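Local coordinates for protein probable oxidoreductase (Pseudomonas aeruginosa, PDB 4B7C) that probably catalyses an NADP(H)-dependent oxidation or reduction, as a member of the medium-chain dehydrogenase/reductase family, on a substrate not yet established, at residues A209-E214 and L235-F240; F222-N225 and I230-T233; A295-L298 and K302-S305. All coordinates share one frame; numbering follows the deposited sequence.

Contact 1: residues A209-E214 and L235-F240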
ATOM      1  N   ALA B 209     -13.162 -13.029  14.586  1.00 59.17           N
ATOM      2  CA  ALA B 209     -13.624 -13.080  15.983  1.00 60.87           C
ATOM      3  C   ALA B 209     -12.465 -12.825  16.949  1.00 59.53           C
ATOM      4  O   ALA B 209     -12.585 -12.063  17.921  1.00 59.75           O
ATOM      5  CB  ALA B 209     -14.270 -14.429  16.284  1.00 63.52           C
ATOM      6  N   GLY B 210     -11.337 -13.463  16.665  1.00 57.53           N
ATOM      7  CA  GLY B 210     -10.126 -13.265  17.464  1.00 56.72           C
ATOM      8  C   GLY B 210      -9.680 -11.807  17.462  1.00 56.25           C
ATOM      9  O   GLY B 210      -9.352 -11.240  18.509  1.00 54.18           O
ATOM     10  N   LEU B 211      -9.690 -11.196  16.280  1.00 57.30           N
ATOM     11  CA  LEU B 211      -9.291  -9.789  16.129  1.00 59.06           C
ATOM     12  C   LEU B 211     -10.235  -8.857  16.875  1.00 61.97           C
ATOM     13  O   LEU B 211      -9.789  -7.881  17.492  1.00 65.83           O
ATOM     14  CB  LEU B 211      -9.214  -9.392  14.644  1.00 59.54           C
ATOM     15  CG  LEU B 211      -8.069 -10.010  13.846  1.00 58.37           C
ATOM     16  CD1 LEU B 211      -8.266  -9.796  12.359  1.00 57.04           C
ATOM     17  CD2 LEU B 211      -6.752  -9.409  14.314  1.00 56.76           C
ATOM     18  N   LYS B 212     -11.534  -9.159  16.803  1.00 65.24           N
ATOM     19  CA  LYS B 212     -12.573  -8.411  17.537  1.00 65.90           C
ATOM     20  C   LYS B 212     -12.280  -8.409  19.020  1.00 67.83           C
ATOM     21  O   LYS B 212     -12.346  -7.375  19.672  1.00 70.52           O
ATOM     22  CB  LYS B 212     -13.967  -9.006  17.279  1.00 69.57           C
ATOM     23  CG  LYS B 212     -15.134  -8.393  18.050  1.00 71.57           C
ATOM     24  CD  LYS B 212     -16.440  -9.195  17.802  1.00 69.48           C
ATOM     25  CE  LYS B 212     -16.616 -10.333  18.784  1.00 69.97           C
ATOM     26  NZ  LYS B 212     -17.566 -11.364  18.269  1.00 68.13           N
ATOM     27  N   ARG B 213     -11.946  -9.581  19.540  1.00 66.30           N
ATOM     28  CA  ARG B 213     -11.639  -9.729  20.960  1.00 67.48           C
ATOM     29  C   ARG B 213     -10.327  -9.048  21.343  1.00 66.68           C
ATOM     30  O   ARG B 213     -10.265  -8.283  22.309  1.00 63.78           O
ATOM     31  CB  ARG B 213     -11.569 -11.209  21.327  1.00 68.47           C
ATOM     32  CG  ARG B 213     -11.173 -11.458  22.776  1.00 69.32           C
ATOM     33  CD  ARG B 213     -11.023 -12.936  23.090  1.00 70.71           C
ATOM     34  NE  ARG B 213      -9.852 -13.538  22.447  1.00 67.68           N
ATOM     35  CZ  ARG B 213      -9.886 -14.355  21.395  1.00 67.64           C
ATOM     36  NH1 ARG B 213     -11.038 -14.699  20.826  1.00 69.33           N
ATOM     37  NH2 ARG B 213      -8.755 -14.839  20.903  1.00 65.16           N
ATOM     38  N   GLU B 214      -9.282  -9.331  20.571  1.00 67.39           N
ATOM     39  CA  GLU B 214      -7.922  -8.905  20.924  1.00 67.18           C
ATOM     40  C   GLU B 214      -7.575  -7.462  20.541  1.00 65.08           C
ATOM     41  O   GLU B 214      -6.665  -6.870  21.123  1.00 66.30           O
ATOM     42  CB  GLU B 214      -6.883  -9.845  20.310  1.00 65.71           C
ATOM     43  CG  GLU B 214      -6.942 -11.281  20.823  1.00 67.24           C
ATOM     44  CD  GLU B 214      -6.636 -11.418  22.308  1.00 65.33           C
ATOM     45  OE1 GLU B 214      -5.932 -10.552  22.878  1.00 63.94           O
ATOM     46  OE2 GLU B 214      -7.110 -12.404  22.904  1.00 69.77           O
ATOM     47  N   LEU B 235      -6.869  -6.468   7.139  1.00 36.62           N
ATOM     48  CA  LEU B 235      -7.235  -5.204   6.460  1.00 37.81           C
ATOM     49  C   LEU B 235      -8.622  -4.690   6.841  1.00 40.48           C
ATOM     50  O   LEU B 235      -8.843  -3.485   6.888  1.00 40.24           O
ATOM     51  CB  LEU B 235      -7.162  -5.369   4.937  1.00 40.00           C
ATOM     52  CG  LEU B 235      -5.756  -5.206   4.337  1.00 40.01           C
ATOM     53  CD1 LEU B 235      -5.646  -5.797   2.950  1.00 37.45           C
ATOM     54  CD2 LEU B 235      -5.376  -3.731   4.327  1.00 40.02           C
ATOM     55  N   THR B 236      -9.548  -5.597   7.154  1.00 42.92           N
ATOM     56  CA  THR B 236     -10.901  -5.187   7.580  1.00 43.37           C
ATOM     57  C   THR B 236     -10.915  -4.516   8.956  1.00 45.16           C
ATOM     58  O   THR B 236     -11.902  -3.878   9.324  1.00 48.14           O
ATOM     59  CB  THR B 236     -11.888  -6.370   7.603  1.00 44.60           C
ATOM     60  OG1 THR B 236     -11.542  -7.284   8.654  1.00 47.94           O
ATOM     61  CG2 THR B 236     -11.863  -7.093   6.270  1.00 41.20           C
ATOM     62  N   ARG B 237      -9.820  -4.637   9.706  1.00 45.14           N
ATOM     63  CA  ARG B 237      -9.774  -4.156  11.097  1.00 47.60           C
ATOM     64  C   ARG B 237      -8.732  -3.086  11.378  1.00 45.56           C
ATOM     65  O   ARG B 237      -8.529  -2.695  12.535  1.00 42.37           O
ATOM     66  CB  ARG B 237      -9.565  -5.343  12.040  1.00 54.63           C
ATOM     67  CG  ARG B 237     -10.728  -6.321  11.975  1.00 59.05           C
ATOM     68  CD  ARG B 237     -12.105  -5.653  12.252  1.00 65.53           C
ATOM     69  NE  ARG B 237     -12.921  -6.771  12.614  1.00 73.41           N
ATOM     70  CZ  ARG B 237     -13.007  -7.304  13.823  1.00 72.36           C
ATOM     71  NH1 ARG B 237     -12.392  -6.761  14.874  1.00 72.93           N
ATOM     72  NH2 ARG B 237     -13.759  -8.380  13.958  1.00 69.76           N
ATOM     73  N   ILE B 238      -8.075  -2.600  10.327  1.00 42.27           N
ATOM     74  CA  ILE B 238      -7.060  -1.563  10.515  1.00 40.16           C
ATOM     75  C   ILE B 238      -7.695  -0.249  10.934  1.00 41.88           C
ATOM     76  O   ILE B 238      -8.836   0.062  10.568  1.00 46.51           O
ATOM     77  CB  ILE B 238      -6.156  -1.345   9.271  1.00 39.58           C
ATOM     78  CG1 ILE B 238      -6.957  -0.950   8.035  1.00 39.95           C
ATOM     79  CG2 ILE B 238      -5.362  -2.604   8.936  1.00 34.04           C
ATOM     80  CD1 ILE B 238      -6.094  -0.512   6.869  1.00 42.15           C
ATOM     81  N   ALA B 239      -6.953   0.505  11.728  1.00 39.74           N
ATOM     82  CA  ALA B 239      -7.383   1.813  12.190  1.00 41.51           C
ATOM     83  C   ALA B 239      -7.029   2.913  11.196  1.00 43.48           C
ATOM     84  O   ALA B 239      -6.245   2.712  10.270  1.00 42.50           O
ATOM     85  CB  ALA B 239      -6.728   2.132  13.524  1.00 40.04           C
ATOM     86  N   PHE B 240      -7.602   4.082  11.445  1.00 42.36           N
ATOM     87  CA  PHE B 240      -7.235   5.315  10.771  1.00 43.15           C
ATOM     88  C   PHE B 240      -5.712   5.528  10.846  1.00 42.72           C
ATOM     89  O   PHE B 240      -5.121   5.437  11.919  1.00 41.38           O
ATOM     90  CB  PHE B 240      -7.990   6.488  11.420  1.00 42.04           C
ATOM     91  CG  PHE B 240      -7.618   7.842  10.883  1.00 43.29           C
ATOM     92  CD1 PHE B 240      -7.851   8.173   9.548  1.00 43.91           C
ATOM     93  CD2 PHE B 240      -7.076   8.808  11.723  1.00 44.90           C
ATOM     94  CE1 PHE B 240      -7.523   9.427   9.061  1.00 43.08           C
ATOM     95  CE2 PHE B 240      -6.745  10.067  11.240  1.00 46.01           C
ATOM     96  CZ  PHE B 240      -6.971  10.379   9.907  1.00 45.29           C
TER

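Contact 2: residues F222-N225 and I230-T233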
ATOM      1  N   PHE B 222       0.283  -3.355  11.236  1.00 32.54           N
ATOM      2  CA  PHE B 222       0.292  -4.758  10.868  1.00 32.62           C
ATOM      3  C   PHE B 222       1.640  -5.117  10.256  1.00 35.50           C
ATOM      4  O   PHE B 222       2.040  -4.602   9.200  1.00 34.16           O
ATOM      5  CB  PHE B 222      -0.852  -5.116   9.919  1.00 31.82           C
ATOM      6  CG  PHE B 222      -0.874  -6.562   9.504  1.00 31.68           C
ATOM      7  CD1 PHE B 222      -0.686  -7.578  10.439  1.00 34.38           C
ATOM      8  CD2 PHE B 222      -1.089  -6.922   8.189  1.00 31.89           C
ATOM      9  CE1 PHE B 222      -0.709  -8.903  10.060  1.00 31.48           C
ATOM     10  CE2 PHE B 222      -1.118  -8.248   7.802  1.00 31.46           C
ATOM     11  CZ  PHE B 222      -0.919  -9.241   8.738  1.00 34.09           C
ATOM     12  N   PHE B 223       2.335  -6.014  10.944  1.00 36.65           N
ATOM     13  CA  PHE B 223       3.610  -6.562  10.494  1.00 34.49           C
ATOM     14  C   PHE B 223       3.301  -7.863   9.798  1.00 34.74           C
ATOM     15  O   PHE B 223       2.990  -8.869  10.451  1.00 36.69           O
ATOM     16  CB  PHE B 223       4.551  -6.779  11.701  1.00 34.15           C
ATOM     17  CG  PHE B 223       6.001  -7.004  11.336  1.00 32.12           C
ATOM     18  CD1 PHE B 223       6.401  -8.125  10.643  1.00 31.76           C
ATOM     19  CD2 PHE B 223       6.975  -6.098  11.729  1.00 32.11           C
ATOM     20  CE1 PHE B 223       7.734  -8.326  10.319  1.00 31.81           C
ATOM     21  CE2 PHE B 223       8.309  -6.298  11.411  1.00 30.06           C
ATOM     22  CZ  PHE B 223       8.685  -7.398  10.693  1.00 30.55           C
ATOM     23  N   ASP B 224       3.431  -7.872   8.474  1.00 34.67           N
ATOM     24  CA  ASP B 224       3.019  -9.026   7.662  1.00 34.75           C
ATOM     25  C   ASP B 224       4.171  -9.857   7.118  1.00 34.99           C
ATOM     26  O   ASP B 224       4.993  -9.384   6.325  1.00 37.43           O
ATOM     27  CB  ASP B 224       2.118  -8.596   6.493  1.00 36.22           C
ATOM     28  CG  ASP B 224       1.420  -9.781   5.826  1.00 38.69           C
ATOM     29  OD1 ASP B 224       1.324 -10.873   6.435  1.00 42.35           O
ATOM     30  OD2 ASP B 224       0.928  -9.625   4.693  1.00 40.60           O
ATOM     31  N   ASN B 225       4.215 -11.110   7.565  1.00 35.66           N
ATOM     32  CA  ASN B 225       5.186 -12.097   7.087  1.00 36.05           C
ATOM     33  C   ASN B 225       4.570 -13.175   6.221  1.00 36.55           C
ATOM     34  O   ASN B 225       5.283 -13.980   5.646  1.00 37.39           O
ATOM     35  CB  ASN B 225       5.883 -12.780   8.275  1.00 37.23           C
ATOM     36  CG  ASN B 225       6.707 -11.813   9.088  1.00 37.91           C
ATOM     37  OD1 ASN B 225       7.663 -11.227   8.573  1.00 41.39           O
ATOM     38  ND2 ASN B 225       6.326 -11.610  10.350  1.00 37.21           N
ATOM     39  N   ILE B 230      -4.941 -14.142   5.703  1.00 44.75           N
ATOM     40  CA  ILE B 230      -4.668 -13.472   6.967  1.00 43.77           C
ATOM     41  C   ILE B 230      -4.535 -11.954   6.772  1.00 41.31           C
ATOM     42  O   ILE B 230      -5.131 -11.158   7.507  1.00 45.69           O
ATOM     43  CB  ILE B 230      -3.410 -14.040   7.655  1.00 46.84           C
ATOM     44  CG1 ILE B 230      -3.704 -15.438   8.214  1.00 49.74           C
ATOM     45  CG2 ILE B 230      -2.984 -13.119   8.787  1.00 43.77           C
ATOM     46  CD1 ILE B 230      -2.486 -16.174   8.735  1.00 51.61           C
ATOM     47  N   LEU B 231      -3.756 -11.556   5.776  1.00 39.45           N
ATOM     48  CA  LEU B 231      -3.593 -10.134   5.438  1.00 38.52           C
ATOM     49  C   LEU B 231      -4.942  -9.509   5.082  1.00 37.16           C
ATOM     50  O   LEU B 231      -5.299  -8.433   5.572  1.00 36.50           O
ATOM     51  CB  LEU B 231      -2.622  -9.974   4.260  1.00 37.38           C
ATOM     52  CG  LEU B 231      -2.595  -8.611   3.552  1.00 36.26           C
ATOM     53  CD1 LEU B 231      -2.213  -7.501   4.503  1.00 32.44           C
ATOM     54  CD2 LEU B 231      -1.651  -8.690   2.362  1.00 34.71           C
ATOM     55  N   ASP B 232      -5.688 -10.210   4.246  1.00 39.91           N
ATOM     56  CA  ASP B 232      -6.981  -9.703   3.764  1.00 44.36           C
ATOM     57  C   ASP B 232      -7.963  -9.482   4.912  1.00 44.79           C
ATOM     58  O   ASP B 232      -8.694  -8.497   4.927  1.00 46.27           O
ATOM     59  CB  ASP B 232      -7.581 -10.652   2.730  1.00 48.39           C
ATOM     60  CG  ASP B 232      -8.295  -9.917   1.600  1.00 49.71           C
ATOM     61  OD1 ASP B 232      -8.301  -8.666   1.595  1.00 50.07           O
ATOM     62  OD2 ASP B 232      -8.848 -10.606   0.713  1.00 50.82           O
ATOM     63  N   THR B 233      -7.953 -10.395   5.886  1.00 42.06           N
ATOM     64  CA  THR B 233      -8.818 -10.279   7.062  1.00 39.17           C
ATOM     65  C   THR B 233      -8.362  -9.165   7.986  1.00 37.56           C
ATOM     66  O   THR B 233      -9.173  -8.417   8.533  1.00 38.71           O
ATOM     67  CB  THR B 233      -8.882 -11.604   7.853  1.00 41.70           C
ATOM     68  OG1 THR B 233      -9.344 -12.646   6.989  1.00 41.89           O
ATOM     69  CG2 THR B 233      -9.829 -11.485   9.040  1.00 40.46           C
TER

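Contact 3: residues A295-L298 and K302-S305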
ATOM      1  N   ALA B 295      21.543  -6.268  20.845  1.00 38.92           N
ATOM      2  CA  ALA B 295      22.441  -6.956  21.788  1.00 41.56           C
ATOM      3  C   ALA B 295      22.169  -6.564  23.248  1.00 42.15           C
ATOM      4  O   ALA B 295      22.191  -7.413  24.132  1.00 42.69           O
ATOM      5  CB  ALA B 295      23.907  -6.694  21.436  1.00 39.94           C
ATOM      6  N   THR B 296      21.913  -5.287  23.499  1.00 42.83           N
ATOM      7  CA  THR B 296      21.622  -4.824  24.863  1.00 47.10           C
ATOM      8  C   THR B 296      20.252  -5.336  25.344  1.00 47.76           C
ATOM      9  O   THR B 296      20.094  -5.711  26.503  1.00 50.60           O
ATOM     10  CB  THR B 296      21.696  -3.291  24.996  1.00 47.24           C
ATOM     11  OG1 THR B 296      20.615  -2.688  24.284  1.00 58.19           O
ATOM     12  CG2 THR B 296      23.009  -2.775  24.441  1.00 42.83           C
ATOM     13  N   TRP B 297      19.266  -5.355  24.455  1.00 46.35           N
ATOM     14  CA  TRP B 297      17.944  -5.895  24.803  1.00 44.04           C
ATOM     15  C   TRP B 297      18.059  -7.341  25.193  1.00 44.39           C
ATOM     16  O   TRP B 297      17.466  -7.783  26.178  1.00 42.25           O
ATOM     17  CB  TRP B 297      16.950  -5.755  23.651  1.00 43.29           C
ATOM     18  CG  TRP B 297      16.399  -4.353  23.454  1.00 44.18           C
ATOM     19  CD1 TRP B 297      16.252  -3.344  24.404  1.00 43.37           C
ATOM     20  CD2 TRP B 297      15.864  -3.782  22.220  1.00 42.93           C
ATOM     21  NE1 TRP B 297      15.701  -2.215  23.855  1.00 42.76           N
ATOM     22  CE2 TRP B 297      15.436  -2.411  22.551  1.00 43.09           C
ATOM     23  CE3 TRP B 297      15.714  -4.246  20.918  1.00 44.76           C
ATOM     24  CZ2 TRP B 297      14.891  -1.564  21.608  1.00 43.82           C
ATOM     25  CZ3 TRP B 297      15.157  -3.377  19.979  1.00 43.60           C
ATOM     26  CH2 TRP B 297      14.755  -2.071  20.315  1.00 45.23           C
ATOM     27  N   LEU B 298      18.842  -8.089  24.424  1.00 42.18           N
ATOM     28  CA  LEU B 298      19.103  -9.494  24.731  1.00 43.17           C
ATOM     29  C   LEU B 298      19.816  -9.655  26.080  1.00 46.02           C
ATOM     30  O   LEU B 298      19.401 -10.455  26.914  1.00 47.52           O
ATOM     31  CB  LEU B 298      19.933 -10.149  23.628  1.00 40.99           C
ATOM     32  CG  LEU B 298      19.227 -10.378  22.297  1.00 40.75           C
ATOM     33  CD1 LEU B 298      20.291 -10.531  21.223  1.00 36.69           C
ATOM     34  CD2 LEU B 298      18.336 -11.610  22.361  1.00 37.25           C
ATOM     35  N   LYS B 302      15.348  -8.333  28.115  1.00 50.45           N
ATOM     36  CA  LYS B 302      14.140  -7.665  27.621  1.00 50.42           C
ATOM     37  C   LYS B 302      13.623  -8.322  26.350  1.00 48.08           C
ATOM     38  O   LYS B 302      12.453  -8.211  26.018  1.00 50.07           O
ATOM     39  CB  LYS B 302      14.402  -6.190  27.347  1.00 54.88           C
ATOM     40  CG  LYS B 302      14.573  -5.344  28.594  1.00 57.36           C
ATOM     41  CD  LYS B 302      14.825  -3.884  28.252  1.00 61.42           C
ATOM     42  CE  LYS B 302      15.030  -3.049  29.501  1.00 64.84           C
ATOM     43  NZ  LYS B 302      15.617  -1.731  29.139  1.00 70.96           N
ATOM     44  N   LEU B 303      14.504  -9.026  25.656  1.00 46.11           N
ATOM     45  CA  LEU B 303      14.156  -9.737  24.433  1.00 45.46           C
ATOM     46  C   LEU B 303      14.806 -11.127  24.420  1.00 43.19           C
ATOM     47  O   LEU B 303      15.952 -11.271  24.816  1.00 41.21           O
ATOM     48  CB  LEU B 303      14.622  -8.926  23.218  1.00 44.07           C
ATOM     49  CG  LEU B 303      14.054  -9.321  21.854  1.00 44.33           C
ATOM     50  CD1 LEU B 303      13.871  -8.065  21.008  1.00 44.03           C
ATOM     51  CD2 LEU B 303      14.962 -10.330  21.167  1.00 42.59           C
ATOM     52  N   GLN B 304      14.061 -12.126  23.953  1.00 42.98           N
ATOM     53  CA  GLN B 304      14.528 -13.523  23.872  1.00 47.01           C
ATOM     54  C   GLN B 304      14.662 -14.009  22.444  1.00 44.98           C
ATOM     55  O   GLN B 304      13.842 -13.650  21.607  1.00 44.14           O
ATOM     56  CB  GLN B 304      13.523 -14.464  24.551  1.00 49.67           C
ATOM     57  CG  GLN B 304      13.457 -14.367  26.060  1.00 53.76           C
ATOM     58  CD  GLN B 304      12.309 -15.171  26.628  1.00 55.88           C
ATOM     59  OE1 GLN B 304      11.604 -14.696  27.499  1.00 60.45           O
ATOM     60  NE2 GLN B 304      12.113 -16.384  26.127  1.00 56.39           N
ATOM     61  N   SER B 305      15.640 -14.886  22.198  1.00 42.76           N
ATOM     62  CA  SER B 305      15.843 -15.482  20.887  1.00 44.09           C
ATOM     63  C   SER B 305      15.978 -16.999  20.948  1.00 46.62           C
ATOM     64  O   SER B 305      16.837 -17.534  21.643  1.00 50.48           O
ATOM     65  CB  SER B 305      17.094 -14.899  20.225  1.00 43.93           C
ATOM     66  OG  SER B 305      17.216 -15.355  18.884  1.00 40.40           O
TER

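Contact 1: residues A209-E214 and L235-F240
Arg237 reaches from the turn after helix 228-235 to the flank of helix 207-214 and lays its guanidinium against Leu211 and Lys212. The contact is almost wholly van der Waals. Arg237 NH1 comes within 3.1 Å of Lys212 CA, which sits at the guanidinium edge close to its plane, and Arg237 NH2 lies 3.4 Å from Lys212 CB. Leu211 CB covers one face near the rim, 4.1 Å from Arg237 NH1. A bend at chi2 (-55°) in the arginine chain carries the flat group across to the helix.

Polar groups contribute little attraction across the gap. Lys212 N and Arg237 NH1 are 3.2 Å apart, but both are donors. The lysine chain runs off from the contact, bent at chi3, and Lys212 NZ stays 6.5 Å from Arg237 NH2, a separation that probably eases the meeting of like charges.

Inside helix 207-214, Arg213 NE forms a salt bridge with Glu214 OE2 at 3.0 Å; these two residues are also paired with Glu205 and Arg176, respectively. Leu211 and Arg237 both rest on Ile219, so the contact joins the end of helix 207-214 to the turn that follows helix 228-235, at the N-terminal end of strand 219-224 in the Rossmann fold.

Contact 2: residues F222-N225 and I230-T233
Leu231, in the first turn of helix 228-235, packs against both the ring of Phe222 and the carboxylate of Asp224, two residues of strand 219-224 that face the helix. Leu231 CB already touches the strand, lying 3.6 Å from Asp224 OD2. With CG anti to the backbone N (chi1 165°), the branch continues over the same oxygen, and Leu231 CG stands 3.8 Å from Asp224 OD2. Both methyls stay near that oxygen, Leu231 CD2 at 3.6 Å and Leu231 CD1 at 3.8 Å from Asp224 OD2. Of the two, Leu231 CD1 alone also meets Phe222 CE2, at 3.6 Å, lying at the ring edge near its plane. The leucine and aspartate side chains cross at about a right angle.

Strand 219-224 is the fourth in the 3-2-1-4-5-6 order of the parallel Rossmann sheet, and helix 228-235 begins the connection from it to neighbouring strand 242-246. Asp224 lies at the strand's C-terminal end, where its other oxygen, OD1, accepts hydrogen bonds from the backbone N atoms of Val226 and Gly227 and is also bonded to Ser156 OG. That grip on OD1 helps fix the carboxylate whose OD2 lies against the leucine.

Beyond the leucine, Ile230 CG2 approaches Phe222 CZ obliquely at 4.4 Å. Leu231 also packs on Tyr265 of the second subunit, while Ile230 rests on Leu207 of helix 207-214.

Contact 3: residues A295-L298 and K302-S305
Trp297 and Leu298, in the last turns of helix 287-299, pack against Lys302 and Leu303 where the chain leaves that helix and heads for strand 307-311. This is the C-terminal end of the helix, where the carbonyl of Trp297 accepts the N-H groups of the residues five and six places on, in the link that returns the chain from the Rossmann part to the mixed sheet containing strands 307-311 and 331-335.

The tryptophan and lysine side chains cross at about a right angle. The lysine chain is extended beyond CG, and Lys302 CD passes 4.1 Å from Trp297 CD1, oblique to the indole; NZ travels on to a salt bridge with Glu300. Leu303 takes the neighbouring position, with Leu303 CB 4.0 Å from Trp297 CB and its CD1 also oblique to the rings. The indole also touches Ile169 and Leu172 of helix 161-172, which Lys302 and Leu303 reach as well.

Leu298 and Leu303 cross at a slant. Leu298 starts out away from the loop, yet Leu298 CD2 meets Leu303 CD2 at 3.8 Å. Leu298 CD2 also lies 3.4 Å from Leu303 O and 4.1 Å from Ser305 CB. Ser305 OG, meanwhile, is hydrogen-bonded to Glu307 and Ser128.

The backbone ties the turn together at a single acceptor. Lys302 N donates to Trp297 O at 2.9 Å, nearly in line with the carbonyl bond but bent at the hydrogen (N-H...O 131°), whereas Leu303 N comes to Trp297 O from above the carbonyl plane at 3.3 Å with an N-H...O angle of 142°.

Overall arrangement
Contacts 1 and 2 are neighbours in the Rossmann part, with centres about 11 Å apart. Contact 2 is nested in the chain loop that contact 1 closes, and the two touch where Leu211 CD1 of 209-214 lies 4.0 Å from Thr233 CG2 of 230-233. Strand 219-224 underlies both: its start supports contact 1, and its C-terminal end, the side on which Rossmann folds usually bind their cofactor, belongs to contact 2. Contact 3 follows later in the chain and stands apart. Its centre is about 25 Å from that of contact 2 and about 29 Å from that of contact 1; its nearest atoms are about 11 Å and 19 Å away, respectively.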